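Local coordinates for protein GH127 beta-L-arabinofuranoside (Geobacillus stearothermophilus, PDB 4QK0) that probably hydrolyses beta-L-arabinofuranosidic linkages, releasing L-arabinose, as a retaining glycoside hydrolase of family GH127, at residues K24-V29 and R419-I424; K355-M360 and G484-G489; H426-Q431 and V442-Q447; R453-M458 and G479-G484; G467-T472 and V526-P531. All coordinates share one frame; numbering follows the deposited sequence.

Contact 1: residues K24-V29 and R419-I424; sequences KRYIDV and RLIASI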
# COMPACT_ATOMS: atom_id res chain seq x y z
N LYS A 24 34.68 -14.50 3.13
CA LYS A 24 35.92 -13.98 2.59
C LYS A 24 35.69 -13.29 1.27
O LYS A 24 36.21 -12.18 1.03
CB LYS A 24 36.95 -15.10 2.40
CG LYS A 24 38.39 -14.57 2.25
CD LYS A 24 39.41 -15.69 2.15
CE LYS A 24 39.42 -16.34 0.76
NZ LYS A 24 40.01 -15.45 -0.29
N ARG A 25 34.88 -13.91 0.41
CA ARG A 25 34.50 -13.26 -0.85
C ARG A 25 33.86 -11.88 -0.62
O ARG A 25 34.19 -10.90 -1.30
CB ARG A 25 33.59 -14.19 -1.67
CG ARG A 25 33.50 -13.82 -3.16
CD ARG A 25 32.29 -14.45 -3.82
NE ARG A 25 31.07 -13.85 -3.31
CZ ARG A 25 30.56 -12.70 -3.72
NH1 ARG A 25 31.16 -11.96 -4.66
NH2 ARG A 25 29.40 -12.29 -3.21
N TYR A 26 32.98 -11.76 0.38
CA TYR A 26 32.31 -10.46 0.65
C TYR A 26 33.28 -9.41 1.15
O TYR A 26 33.22 -8.22 0.78
CB TYR A 26 31.16 -10.63 1.65
CG TYR A 26 29.84 -11.12 1.04
CD1 TYR A 26 29.08 -10.28 0.25
CD2 TYR A 26 29.35 -12.37 1.31
CE1 TYR A 26 27.89 -10.69 -0.31
CE2 TYR A 26 28.13 -12.78 0.78
CZ TYR A 26 27.41 -11.90 -0.05
OH TYR A 26 26.23 -12.29 -0.61
N ILE A 27 34.19 -9.84 2.01
CA ILE A 27 35.22 -8.91 2.51
C ILE A 27 36.10 -8.41 1.38
O ILE A 27 36.40 -7.24 1.32
CB ILE A 27 36.06 -9.57 3.62
CG1 ILE A 27 35.14 -9.81 4.81
CG2 ILE A 27 37.22 -8.67 4.04
CD1 ILE A 27 35.85 -10.11 6.10
N ASP A 28 36.48 -9.30 0.50
CA ASP A 28 37.26 -8.90 -0.67
C ASP A 28 36.54 -7.90 -1.52
O ASP A 28 37.15 -6.94 -2.01
CB ASP A 28 37.66 -10.12 -1.51
CG ASP A 28 38.68 -11.03 -0.77
OD1 ASP A 28 39.35 -10.54 0.18
OD2 ASP A 28 38.83 -12.24 -1.14
N VAL A 29 35.23 -8.12 -1.70
CA VAL A 29 34.41 -7.16 -2.44
C VAL A 29 34.37 -5.82 -1.73
O VAL A 29 34.49 -4.75 -2.36
CB VAL A 29 32.99 -7.70 -2.67
CG1 VAL A 29 32.05 -6.59 -3.07
CG2 VAL A 29 33.02 -8.78 -3.74
N ARG A 419 30.80 -1.71 6.86
CA ARG A 419 31.32 -1.80 8.23
C ARG A 419 30.90 -3.07 8.89
O ARG A 419 31.69 -3.65 9.63
CB ARG A 419 31.00 -0.58 9.08
CG ARG A 419 29.55 -0.37 9.43
CD ARG A 419 29.43 0.91 10.25
NE ARG A 419 28.07 1.15 10.65
CZ ARG A 419 27.68 1.59 11.84
NH1 ARG A 419 28.56 1.82 12.82
NH2 ARG A 419 26.38 1.78 12.06
N LEU A 420 29.71 -3.58 8.58
CA LEU A 420 29.33 -4.88 9.11
C LEU A 420 30.12 -6.06 8.53
O LEU A 420 30.66 -6.95 9.25
CB LEU A 420 27.85 -5.14 8.90
CG LEU A 420 27.36 -6.52 9.32
CD1 LEU A 420 27.58 -6.71 10.82
CD2 LEU A 420 25.89 -6.69 9.03
N ILE A 421 30.19 -6.12 7.20
CA ILE A 421 30.83 -7.24 6.52
C ILE A 421 32.27 -7.28 6.94
O ILE A 421 32.83 -8.35 7.18
CB ILE A 421 30.71 -7.08 4.99
CG1 ILE A 421 29.29 -7.47 4.53
CG2 ILE A 421 31.70 -7.95 4.26
CD1 ILE A 421 29.00 -7.12 3.09
N ALA A 422 32.91 -6.11 6.98
CA ALA A 422 34.35 -6.04 7.29
C ALA A 422 34.65 -6.49 8.72
O ALA A 422 35.75 -6.94 9.00
CB ALA A 422 34.90 -4.64 7.05
N SER A 423 33.66 -6.39 9.60
CA SER A 423 33.84 -6.78 10.98
C SER A 423 33.19 -8.11 11.29
O SER A 423 32.95 -8.40 12.44
CB SER A 423 33.28 -5.68 11.90
OG SER A 423 31.89 -5.50 11.71
N ILE A 424 32.85 -8.89 10.27
CA ILE A 424 32.12 -10.10 10.51
C ILE A 424 32.85 -11.00 11.52
O ILE A 424 32.21 -11.72 12.30
CB ILE A 424 31.83 -10.86 9.19
CG1 ILE A 424 31.01 -12.13 9.41
CG2 ILE A 424 33.07 -11.30 8.50
CD1 ILE A 424 29.59 -11.82 9.80
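One face of the Y26 ring carries the guanidinium of its own neighbour R25, whose NH2 lies 3.6 Å above the ring plane, displaced toward the rim; F22 meets the same ring edge-to-face, and CD1 of I421 approaches it obliquely. Residues 24-29 lie on helix 22-42, and 419-422 form the end of helix 413-422, with I424 in the turn that follows; all five touching residues are buried, as expected for helix packing in the (alpha/alpha)-barrel catalytic domain of the six-hairpin clan. The helices come closest at I27 and A422, whose CA atoms are 5.6 Å apart. The Y26 ring leads away from helix 413-422, so its share of the contact is made lower down: CB touches CG2 of I421 at 3.8 Å. I421 holds that methyl anti to its backbone N, and the same CG2 also meets CG1 of I27 at 3.9 Å, the two isoleucines sliding past each other in opposite directions. I27 sets CG1 anti to its carbonyl carbon (chi1 -65°), which carries CD1 across the gap. An alanine here would remove CG1, CG2 and CD1, and losing CG1 and CD1 would probably loosen the packing against both I421 and I424. CG1 of I27 lies 3.6 Å from the carbonyl O of I421, which is already bonded to N of I424 at 3.1 Å; beyond it, CD1 of I27 ends 3.9 Å from CG2 of I424.

Contact 2: residues K355-M360 and G484-G489; sequences KYADVM and GLRIPG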
# COMPACT_ATOMS: atom_id res chain seq x y z
N LYS A 355 18.59 -18.18 20.76
CA LYS A 355 17.58 -17.47 19.95
C LYS A 355 18.06 -16.12 19.47
O LYS A 355 17.67 -15.68 18.42
CB LYS A 355 16.25 -17.37 20.66
CG LYS A 355 16.18 -16.25 21.71
CD LYS A 355 15.02 -16.44 22.73
CE LYS A 355 15.17 -15.54 23.95
NZ LYS A 355 13.94 -14.94 24.45
N TYR A 356 18.99 -15.50 20.19
CA TYR A 356 19.57 -14.23 19.79
C TYR A 356 20.49 -14.43 18.61
O TYR A 356 20.51 -13.64 17.64
CB TYR A 356 20.35 -13.54 20.94
CG TYR A 356 19.51 -13.29 22.20
CD1 TYR A 356 18.20 -12.84 22.12
CD2 TYR A 356 20.02 -13.47 23.47
CE1 TYR A 356 17.44 -12.61 23.24
CE2 TYR A 356 19.26 -13.26 24.61
CZ TYR A 356 17.97 -12.85 24.49
OH TYR A 356 17.21 -12.60 25.60
N ALA A 357 21.30 -15.47 18.70
CA ALA A 357 22.25 -15.71 17.65
C ALA A 357 21.53 -16.25 16.41
O ALA A 357 22.01 -16.09 15.31
CB ALA A 357 23.36 -16.66 18.11
N ASP A 358 20.40 -16.91 16.61
CA ASP A 358 19.56 -17.42 15.53
C ASP A 358 19.07 -16.27 14.68
O ASP A 358 19.22 -16.31 13.46
CB ASP A 358 18.39 -18.23 16.05
CG ASP A 358 18.81 -19.61 16.59
OD1 ASP A 358 19.95 -20.12 16.29
OD2 ASP A 358 17.95 -20.21 17.28
N VAL A 359 18.64 -15.21 15.33
CA VAL A 359 18.25 -13.99 14.64
C VAL A 359 19.41 -13.30 13.97
O VAL A 359 19.30 -12.82 12.81
CB VAL A 359 17.50 -13.05 15.57
CG1 VAL A 359 17.22 -11.72 14.94
CG2 VAL A 359 16.17 -13.68 15.92
N MSE A 360 20.52 -13.18 14.68
CA MSE A 360 21.70 -12.58 14.13
C MSE A 360 21.99 -13.27 12.82
O MSE A 360 22.30 -12.62 11.83
CB MSE A 360 22.86 -12.80 15.13
CG MSE A 360 24.16 -12.26 14.62
SE MSE A 360 25.71 -12.59 15.81
CE MSE A 360 25.10 -11.44 17.10
N GLY A 484 31.16 -23.40 24.43
CA GLY A 484 29.69 -23.24 24.26
C GLY A 484 29.33 -23.20 22.78
O GLY A 484 29.77 -22.32 22.08
N LEU A 485 28.62 -24.19 22.30
CA LEU A 485 28.29 -24.30 20.87
C LEU A 485 26.79 -24.07 20.58
O LEU A 485 25.98 -24.80 21.09
CB LEU A 485 28.69 -25.67 20.36
CG LEU A 485 30.14 -26.06 20.71
CD1 LEU A 485 30.41 -27.46 20.24
CD2 LEU A 485 31.14 -25.14 20.10
N ARG A 486 26.45 -23.05 19.78
CA ARG A 486 25.05 -22.80 19.46
C ARG A 486 24.48 -23.95 18.66
O ARG A 486 25.06 -24.43 17.69
CB ARG A 486 24.85 -21.54 18.65
CG ARG A 486 23.38 -21.37 18.19
CD ARG A 486 23.13 -20.04 17.57
NE ARG A 486 23.91 -19.89 16.36
CZ ARG A 486 23.48 -20.06 15.11
NH1 ARG A 486 22.21 -20.38 14.82
NH2 ARG A 486 24.34 -19.91 14.14
N ILE A 487 23.33 -24.42 19.11
CA ILE A 487 22.59 -25.41 18.35
C ILE A 487 21.50 -24.61 17.58
O ILE A 487 20.56 -24.08 18.22
CB ILE A 487 21.98 -26.49 19.27
CG1 ILE A 487 23.07 -27.11 20.15
CG2 ILE A 487 21.33 -27.58 18.43
CD1 ILE A 487 24.28 -27.66 19.41
N PRO A 488 21.66 -24.44 16.26
CA PRO A 488 20.76 -23.50 15.54
C PRO A 488 19.31 -23.89 15.64
O PRO A 488 18.97 -25.07 15.55
CB PRO A 488 21.21 -23.62 14.09
CG PRO A 488 22.66 -24.05 14.21
CD PRO A 488 22.64 -25.03 15.34
N GLY A 489 18.51 -22.90 16.00
CA GLY A 489 17.07 -23.10 16.16
C GLY A 489 16.41 -23.67 14.92
O GLY A 489 15.39 -24.30 15.04
O HOH W 1 19.76 -21.87 19.22
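R486 leaves strand 479-486 with CB directed at helix 354-365 and CG anti to the backbone N, so the chain starts straight across the gap. CD is the first atom to touch closely, lying 3.4 Å from both A357 CB and D358 OD1. There the chain bends (chi3 64°), and NE passes 3.7 Å from the same A357 CB while hydrogen-bonding to the carbonyl O of H439. The guanidinium then lies with one face beneath the backbone O of A357, which stands 4.2 Å above the plane over its centre. At the edge of the group, NH1 donates to D358 OD1 over 2.7 Å, the hydrogen-bonded part of a salt bridge; the oxygen lies near the guanidinium plane and is used through its anti lone pair. NH2 has a second acid, E361, one turn further along the helix. This charged cluster spans the junction between the GH127 catalytic domain, which supplies the helix, and the beta-stranded middle domain, which supplies the arginine. Carboxylate and guanidinium planes stand 74° apart. N of G489 meets D358 OD1 from above the carboxylate plane, at 3.1 Å and nearly straight (172°). With two donors on one oxygen, the carboxylate is likely to stay ionised. OD2 of D358 receives a weak bond from the same G489 N and a further one from a water 3.1 Å away, and that water also donates to the carbonyl O of I487 at 2.6 Å.

Contact 3: residues H426-Q431 and V442-Q447; sequences HYIYLQ and VGSDIQ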
# COMPACT_ATOMS: atom_id res chain seq x y z
N HIS A 426 34.24 -10.34 14.20
CA HIS A 426 33.92 -9.98 15.58
C HIS A 426 32.64 -10.64 16.07
O HIS A 426 32.36 -10.56 17.24
CB HIS A 426 33.66 -8.51 15.73
CG HIS A 426 34.80 -7.62 15.40
ND1 HIS A 426 35.81 -8.02 14.57
CD2 HIS A 426 35.06 -6.32 15.72
CE1 HIS A 426 36.67 -7.03 14.42
NE2 HIS A 426 36.24 -5.99 15.10
N TYR A 427 31.84 -11.26 15.20
CA TYR A 427 30.57 -11.85 15.63
C TYR A 427 30.60 -13.37 15.76
O TYR A 427 29.63 -13.97 16.19
CB TYR A 427 29.41 -11.44 14.65
CG TYR A 427 29.18 -9.96 14.61
CD1 TYR A 427 30.05 -9.11 13.91
CD2 TYR A 427 28.15 -9.37 15.31
CE1 TYR A 427 29.88 -7.73 13.90
CE2 TYR A 427 27.97 -7.99 15.31
CZ TYR A 427 28.84 -7.19 14.59
OH TYR A 427 28.67 -5.83 14.56
N ILE A 428 31.67 -14.00 15.32
CA ILE A 428 31.69 -15.47 15.29
C ILE A 428 31.78 -16.05 16.71
O ILE A 428 31.10 -17.03 17.01
CB ILE A 428 32.86 -15.96 14.45
CG1 ILE A 428 32.73 -15.45 13.01
CG2 ILE A 428 32.93 -17.48 14.42
CD1 ILE A 428 33.95 -15.67 12.16
N TYR A 429 32.67 -15.48 17.52
CA TYR A 429 33.04 -16.05 18.85
C TYR A 429 32.82 -15.04 19.94
O TYR A 429 32.84 -13.84 19.68
CB TYR A 429 34.53 -16.48 18.89
CG TYR A 429 34.96 -17.47 17.80
CD1 TYR A 429 34.70 -18.83 17.91
CD2 TYR A 429 35.64 -17.03 16.69
CE1 TYR A 429 35.09 -19.72 16.91
CE2 TYR A 429 36.04 -17.92 15.70
CZ TYR A 429 35.75 -19.25 15.81
OH TYR A 429 36.17 -20.12 14.79
N LEU A 430 32.56 -15.51 21.14
CA LEU A 430 32.60 -14.64 22.33
C LEU A 430 33.39 -15.35 23.45
O LEU A 430 33.00 -16.44 23.91
CB LEU A 430 31.21 -14.30 22.81
CG LEU A 430 31.17 -13.46 24.08
CD1 LEU A 430 31.65 -12.03 23.84
CD2 LEU A 430 29.76 -13.46 24.66
N GLN A 431 34.46 -14.71 23.90
CA GLN A 431 35.26 -15.18 25.02
C GLN A 431 34.71 -14.57 26.28
O GLN A 431 34.64 -13.37 26.44
CB GLN A 431 36.74 -14.78 24.90
CG GLN A 431 37.61 -15.26 26.06
CD GLN A 431 37.70 -16.75 26.06
OE1 GLN A 431 38.34 -17.32 25.17
NE2 GLN A 431 37.00 -17.40 27.00
N VAL A 442 31.46 -20.63 10.59
CA VAL A 442 32.18 -19.90 9.57
C VAL A 442 33.60 -20.42 9.65
O VAL A 442 34.18 -20.40 10.74
CB VAL A 442 32.24 -18.39 9.89
CG1 VAL A 442 33.06 -17.68 8.82
CG2 VAL A 442 30.86 -17.79 9.96
N GLY A 443 34.11 -20.89 8.53
CA GLY A 443 35.50 -21.29 8.40
C GLY A 443 36.40 -20.18 8.93
O GLY A 443 36.36 -19.07 8.43
N SER A 444 37.15 -20.46 9.98
CA SER A 444 37.91 -19.44 10.70
C SER A 444 38.80 -20.02 11.79
O SER A 444 38.68 -21.20 12.14
CB SER A 444 36.96 -18.49 11.38
OG SER A 444 36.13 -19.20 12.29
N ASP A 445 39.68 -19.19 12.32
CA ASP A 445 40.35 -19.52 13.55
C ASP A 445 40.50 -18.36 14.49
O ASP A 445 40.40 -17.18 14.12
CB ASP A 445 41.65 -20.27 13.32
CG ASP A 445 42.58 -19.54 12.42
OD1 ASP A 445 42.94 -18.41 12.78
OD2 ASP A 445 42.94 -20.11 11.37
N ILE A 446 40.62 -18.73 15.76
CA ILE A 446 40.72 -17.77 16.82
C ILE A 446 41.80 -18.19 17.78
O ILE A 446 41.98 -19.36 18.09
CB ILE A 446 39.40 -17.57 17.57
CG1 ILE A 446 39.60 -16.59 18.71
CG2 ILE A 446 38.83 -18.90 18.06
CD1 ILE A 446 38.32 -16.15 19.37
N GLN A 447 42.55 -17.18 18.19
CA GLN A 447 43.63 -17.31 19.15
C GLN A 447 43.17 -16.53 20.36
O GLN A 447 43.00 -15.34 20.29
CB GLN A 447 44.91 -16.68 18.56
CG GLN A 447 46.05 -16.55 19.54
CD GLN A 447 46.52 -17.91 20.01
OE1 GLN A 447 46.42 -18.23 21.20
NE2 GLN A 447 47.00 -18.74 19.07
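Two strands from different sheets of a beta-sandwich-like region face each other here: the axes of 429-431 and 444-447 run 9.8 Å apart and only 12° from parallel, a separation bridged by side chains. Y429 reaches across the gap. Its CG is anti to the carbonyl carbon, and the ring is clasped on both faces. CG2 of I446 sits 3.7 Å from the ring centroid, 8° off the normal, a CH-pi contact; on the opposite face CG2 of I428, the preceding residue, lies 3.4 Å above the plane toward the rim. At the tip, OH of Y429 donates to OG of S444 at 2.7 Å, and that OG donates in turn to the carbonyl O of V442 at 2.8 Å. This short relay settles buried hydroxyls, with Q459 as a further partner of the tyrosine OH. A leucine in place of Y429 would lose the hydroxyl and the flat ring, and would probably leave S444 without its donor and I446 less well covered. Next to the ring, I428 crosses V442 at about a right angle, its CD1 3.9 Å from CB of V442.

Contact 4: residues R453-M458 and G479-G484; sequences RSVKIM and GEFTLG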
# COMPACT_ATOMS: atom_id res chain seq x y z
N ARG A 453 45.31 -19.02 29.89
CA ARG A 453 46.11 -19.86 29.02
C ARG A 453 45.74 -19.65 27.55
O ARG A 453 44.55 -19.49 27.19
CB ARG A 453 45.82 -21.30 29.40
CG ARG A 453 46.54 -22.39 28.60
CD ARG A 453 45.60 -23.56 28.46
NE ARG A 453 44.82 -23.51 29.69
CZ ARG A 453 43.54 -23.81 29.79
NH1 ARG A 453 42.89 -23.71 30.95
NH2 ARG A 453 42.94 -24.23 28.70
N SER A 454 46.76 -19.74 26.71
CA SER A 454 46.59 -19.55 25.31
C SER A 454 45.96 -20.75 24.57
O SER A 454 46.42 -21.88 24.71
CB SER A 454 47.94 -19.25 24.70
OG SER A 454 47.85 -19.32 23.30
N VAL A 455 44.88 -20.49 23.81
CA VAL A 455 44.14 -21.56 23.12
C VAL A 455 43.81 -21.18 21.69
O VAL A 455 43.30 -20.10 21.43
CB VAL A 455 42.80 -21.89 23.81
CG1 VAL A 455 42.12 -23.07 23.13
CG2 VAL A 455 43.03 -22.20 25.27
N LYS A 456 44.11 -22.10 20.79
CA LYS A 456 43.86 -21.93 19.40
C LYS A 456 42.67 -22.82 19.00
O LYS A 456 42.64 -24.03 19.26
CB LYS A 456 45.12 -22.28 18.62
CG LYS A 456 45.26 -21.55 17.30
CD LYS A 456 44.66 -22.37 16.18
CE LYS A 456 44.74 -21.65 14.83
NZ LYS A 456 45.94 -22.01 14.02
N ILE A 457 41.70 -22.21 18.34
CA ILE A 457 40.53 -22.94 17.83
C ILE A 457 40.32 -22.70 16.34
O ILE A 457 40.40 -21.58 15.88
CB ILE A 457 39.31 -22.58 18.65
CG1 ILE A 457 39.47 -23.24 19.99
CG2 ILE A 457 38.03 -23.09 17.97
CD1 ILE A 457 38.56 -22.74 21.05
N MSE A 458 40.15 -23.78 15.60
CA MSE A 458 40.00 -23.74 14.15
C MSE A 458 38.63 -24.31 13.84
O MSE A 458 38.26 -25.35 14.39
CB MSE A 458 41.03 -24.69 13.56
CG MSE A 458 41.88 -24.12 12.44
SE MSE A 458 43.49 -25.17 12.19
CE MSE A 458 44.14 -25.29 14.06
N GLY A 479 44.16 -28.48 29.56
CA GLY A 479 43.37 -27.77 30.58
C GLY A 479 41.83 -27.82 30.42
O GLY A 479 41.31 -28.03 29.33
N GLU A 480 41.14 -27.68 31.55
CA GLU A 480 39.73 -27.79 31.65
C GLU A 480 39.12 -26.42 31.34
O GLU A 480 39.49 -25.43 31.93
CB GLU A 480 39.33 -28.25 33.04
CG GLU A 480 37.86 -28.55 33.24
CD GLU A 480 37.50 -28.79 34.70
OE1 GLU A 480 38.39 -28.68 35.58
OE2 GLU A 480 36.30 -29.06 34.96
N PHE A 481 38.23 -26.39 30.37
CA PHE A 481 37.39 -25.23 30.16
C PHE A 481 36.15 -25.63 29.33
O PHE A 481 36.04 -26.77 28.82
CB PHE A 481 38.18 -24.09 29.49
CG PHE A 481 38.84 -24.48 28.19
CD1 PHE A 481 38.17 -24.43 26.99
CD2 PHE A 481 40.15 -24.93 28.18
CE1 PHE A 481 38.78 -24.84 25.81
CE2 PHE A 481 40.78 -25.35 27.01
CZ PHE A 481 40.09 -25.31 25.82
N THR A 482 35.23 -24.68 29.23
CA THR A 482 33.95 -24.89 28.59
C THR A 482 33.90 -24.26 27.21
O THR A 482 34.34 -23.12 26.99
CB THR A 482 32.84 -24.35 29.44
OG1 THR A 482 32.93 -24.97 30.71
CG2 THR A 482 31.51 -24.64 28.80
N LEU A 483 33.49 -25.06 26.25
CA LEU A 483 33.20 -24.62 24.90
C LEU A 483 31.69 -24.58 24.75
O LEU A 483 31.02 -25.60 25.00
CB LEU A 483 33.71 -25.63 23.90
CG LEU A 483 34.37 -25.05 22.70
CD1 LEU A 483 35.68 -24.41 23.19
CD2 LEU A 483 34.62 -26.15 21.68
N GLY A 484 31.16 -23.40 24.43
CA GLY A 484 29.69 -23.24 24.26
C GLY A 484 29.33 -23.20 22.78
O GLY A 484 29.77 -22.32 22.08
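Apolar contacts make up the buried part of this interface. V455 and F481 reach toward each other tip to tip, CG1 of the valine 4.0 Å from CZ of the ring. I457 and L483 do the same one step further along, with their CD1 atoms 4.0 Å apart. F481 holds CG in the crowded position between the backbone N and the carbonyl carbon (chi1 56°), and from there the ring projects into the space between the strands. W520 stacks on this ring, and I450 and V473 touch it as well.

The polar group of the contact is the guanidinium of R453, near the outer end, where both strands become partly exposed. Its chain bends at chi2 and chi3, and the planes of guanidinium and F481 ring lie 34° apart as the two side chains cross obliquely. NH2 of R453 comes within 2.9 Å of F481 CD2, which lies at the guanidinium edge. That is tight for a nitrogen against a ring carbon, but R453 is poorly ordered and touches a crystal neighbour, so the closeness deserves little weight. One face of the same guanidinium rests on G479, whose CA stands 3.9 Å above the plane. The carbonyl O of E480 lies 3.9 Å from R453 NH1, too far to count as a bond.

With strand axes 10.2 Å apart, crossing at -65° and joined by side chains alone, V455 and I457 meet F481 and L483, with R453 at the margin, as facing sheets do in a beta-sandwich core of the GH127 middle domain.

Contact 5: residues G467-T472 and V526-P531; sequences GTVRLT and VKLYFP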
# COMPACT_ATOMS: atom_id res chain seq x y z
N GLY A 467 25.96 -28.69 6.70
CA GLY A 467 25.88 -28.59 8.14
C GLY A 467 26.96 -29.30 8.97
O GLY A 467 26.84 -29.40 10.20
N THR A 468 28.01 -29.78 8.31
CA THR A 468 29.12 -30.45 8.98
C THR A 468 30.20 -29.42 9.33
O THR A 468 30.67 -28.64 8.48
CB THR A 468 29.70 -31.58 8.12
OG1 THR A 468 28.71 -32.64 8.02
CG2 THR A 468 30.96 -32.16 8.77
N VAL A 469 30.52 -29.39 10.62
CA VAL A 469 31.54 -28.48 11.14
C VAL A 469 32.60 -29.25 11.93
O VAL A 469 32.28 -30.08 12.81
CB VAL A 469 30.95 -27.43 12.10
CG1 VAL A 469 32.02 -26.46 12.52
CG2 VAL A 469 29.80 -26.67 11.44
N ARG A 470 33.85 -28.98 11.61
CA ARG A 470 34.99 -29.60 12.30
C ARG A 470 35.75 -28.52 13.09
O ARG A 470 36.25 -27.57 12.52
CB ARG A 470 35.88 -30.24 11.25
CG ARG A 470 36.92 -31.11 11.88
CD ARG A 470 38.08 -31.49 10.91
NE ARG A 470 37.78 -32.79 10.34
CZ ARG A 470 38.34 -33.31 9.25
NH1 ARG A 470 39.28 -32.66 8.56
NH2 ARG A 470 37.95 -34.51 8.85
N LEU A 471 35.75 -28.66 14.41
CA LEU A 471 36.47 -27.76 15.32
C LEU A 471 37.68 -28.48 15.90
O LEU A 471 37.55 -29.53 16.51
CB LEU A 471 35.61 -27.37 16.51
CG LEU A 471 34.40 -26.53 16.26
CD1 LEU A 471 33.54 -26.49 17.50
CD2 LEU A 471 34.82 -25.13 15.93
N THR A 472 38.83 -27.89 15.70
CA THR A 472 40.06 -28.37 16.27
C THR A 472 40.43 -27.44 17.40
O THR A 472 40.47 -26.23 17.24
CB THR A 472 41.19 -28.44 15.25
OG1 THR A 472 40.74 -29.22 14.14
CG2 THR A 472 42.39 -29.15 15.85
N VAL A 526 36.32 -31.74 17.62
CA VAL A 526 34.88 -31.79 17.81
C VAL A 526 34.25 -31.72 16.42
O VAL A 526 34.56 -30.81 15.66
CB VAL A 526 34.38 -30.59 18.62
CG1 VAL A 526 32.86 -30.66 18.83
CG2 VAL A 526 35.08 -30.51 19.96
N LYS A 527 33.42 -32.72 16.11
CA LYS A 527 32.62 -32.73 14.89
C LYS A 527 31.16 -32.48 15.18
O LYS A 527 30.54 -33.17 16.03
CB LYS A 527 32.76 -33.96 13.97
CG LYS A 527 33.86 -33.72 12.96
CD LYS A 527 34.27 -34.96 12.19
CE LYS A 527 33.27 -35.28 11.10
NZ LYS A 527 33.52 -34.48 9.87
N LEU A 528 30.63 -31.46 14.50
CA LEU A 528 29.21 -31.11 14.60
C LEU A 528 28.54 -31.44 13.30
O LEU A 528 29.08 -31.16 12.24
CB LEU A 528 29.05 -29.64 14.84
CG LEU A 528 29.78 -29.00 16.01
CD1 LEU A 528 29.55 -27.51 16.05
CD2 LEU A 528 29.25 -29.60 17.28
N TYR A 529 27.36 -32.04 13.40
CA TYR A 529 26.55 -32.35 12.22
C TYR A 529 25.14 -31.81 12.43
O TYR A 529 24.43 -32.22 13.37
CB TYR A 529 26.51 -33.84 11.95
CG TYR A 529 25.48 -34.20 10.89
CD1 TYR A 529 25.55 -33.62 9.61
CD2 TYR A 529 24.42 -35.09 11.16
CE1 TYR A 529 24.60 -33.94 8.65
CE2 TYR A 529 23.48 -35.41 10.20
CZ TYR A 529 23.57 -34.82 8.95
OH TYR A 529 22.63 -35.10 8.00
N PHE A 530 24.79 -30.82 11.60
CA PHE A 530 23.48 -30.19 11.61
C PHE A 530 22.79 -30.60 10.31
O PHE A 530 23.11 -30.06 9.26
CB PHE A 530 23.61 -28.67 11.66
CG PHE A 530 24.37 -28.15 12.86
CD1 PHE A 530 23.95 -28.45 14.17
CD2 PHE A 530 25.44 -27.30 12.70
CE1 PHE A 530 24.63 -27.96 15.27
CE2 PHE A 530 26.12 -26.81 13.81
CZ PHE A 530 25.71 -27.14 15.10
N PRO A 531 21.86 -31.54 10.38
CA PRO A 531 21.08 -31.83 9.15
C PRO A 531 20.39 -30.59 8.52
O PRO A 531 19.81 -29.77 9.25
CB PRO A 531 20.03 -32.84 9.62
CG PRO A 531 20.43 -33.28 10.99
CD PRO A 531 21.30 -32.21 11.57
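Five backbone hydrogen bonds form the innermost shell. N of V469 donates to O of L528 at 2.8 Å, and N of L528 returns the bond to O of V469 at 2.7 Å, almost straight at 177°. L471 and V526 make the second such pair, each N reaching the other's O at 2.8 Å. Where the strand gives way to loop, N of F530 still donates to O of G467 at 2.9 Å, but from above the carbonyl plane (46° out of it), so this last rung is the skewed one. T468 with Y529 and R470 with K527 form the non-hydrogen-bonded pairs between them. Strands 468-475 and 524-529 are thus antiparallel neighbours in the main sheet of the middle domain, and their side chains alternate between its two faces. On the buried face V469 and L528 meet CB to CB at 4.0 Å, and the next pair, L471 and V526, meets in the same way. The other face is more polar: R470 and K527 lie side by side, pointing the same way, with R470 NH2 and K527 NZ 4.5 Å apart. That proximity of like charges would probably be eased by E525 and E460, both long and weak partners of R470. Further out, L485 of strand 479-486 packs against L471 and L528 from across the buried face, while Y441 and P488 meet the ring of F530.

From the N terminus, contact 1 closes the first and longest loop, bringing helix 22-42 back to helix 413-422 across 389 residues, about half of them helical. Contact 2 starts inside that loop and ends beyond it, so the two cross, and it ties the catalytic domain to the middle domain. Nested within contact 2, contact 3 closes a short loop just after helix 413-422, and contact 4 follows in series, sharing G484 with contact 2; contacts 3 and 4 both join the facing sheets. Contact 5 crosses contacts 2 and 4, pairing neighbouring strands within one sheet. Packing links contact 1 to 3 through L420 and Y427, and contact 2 to 5 through P488 and F530.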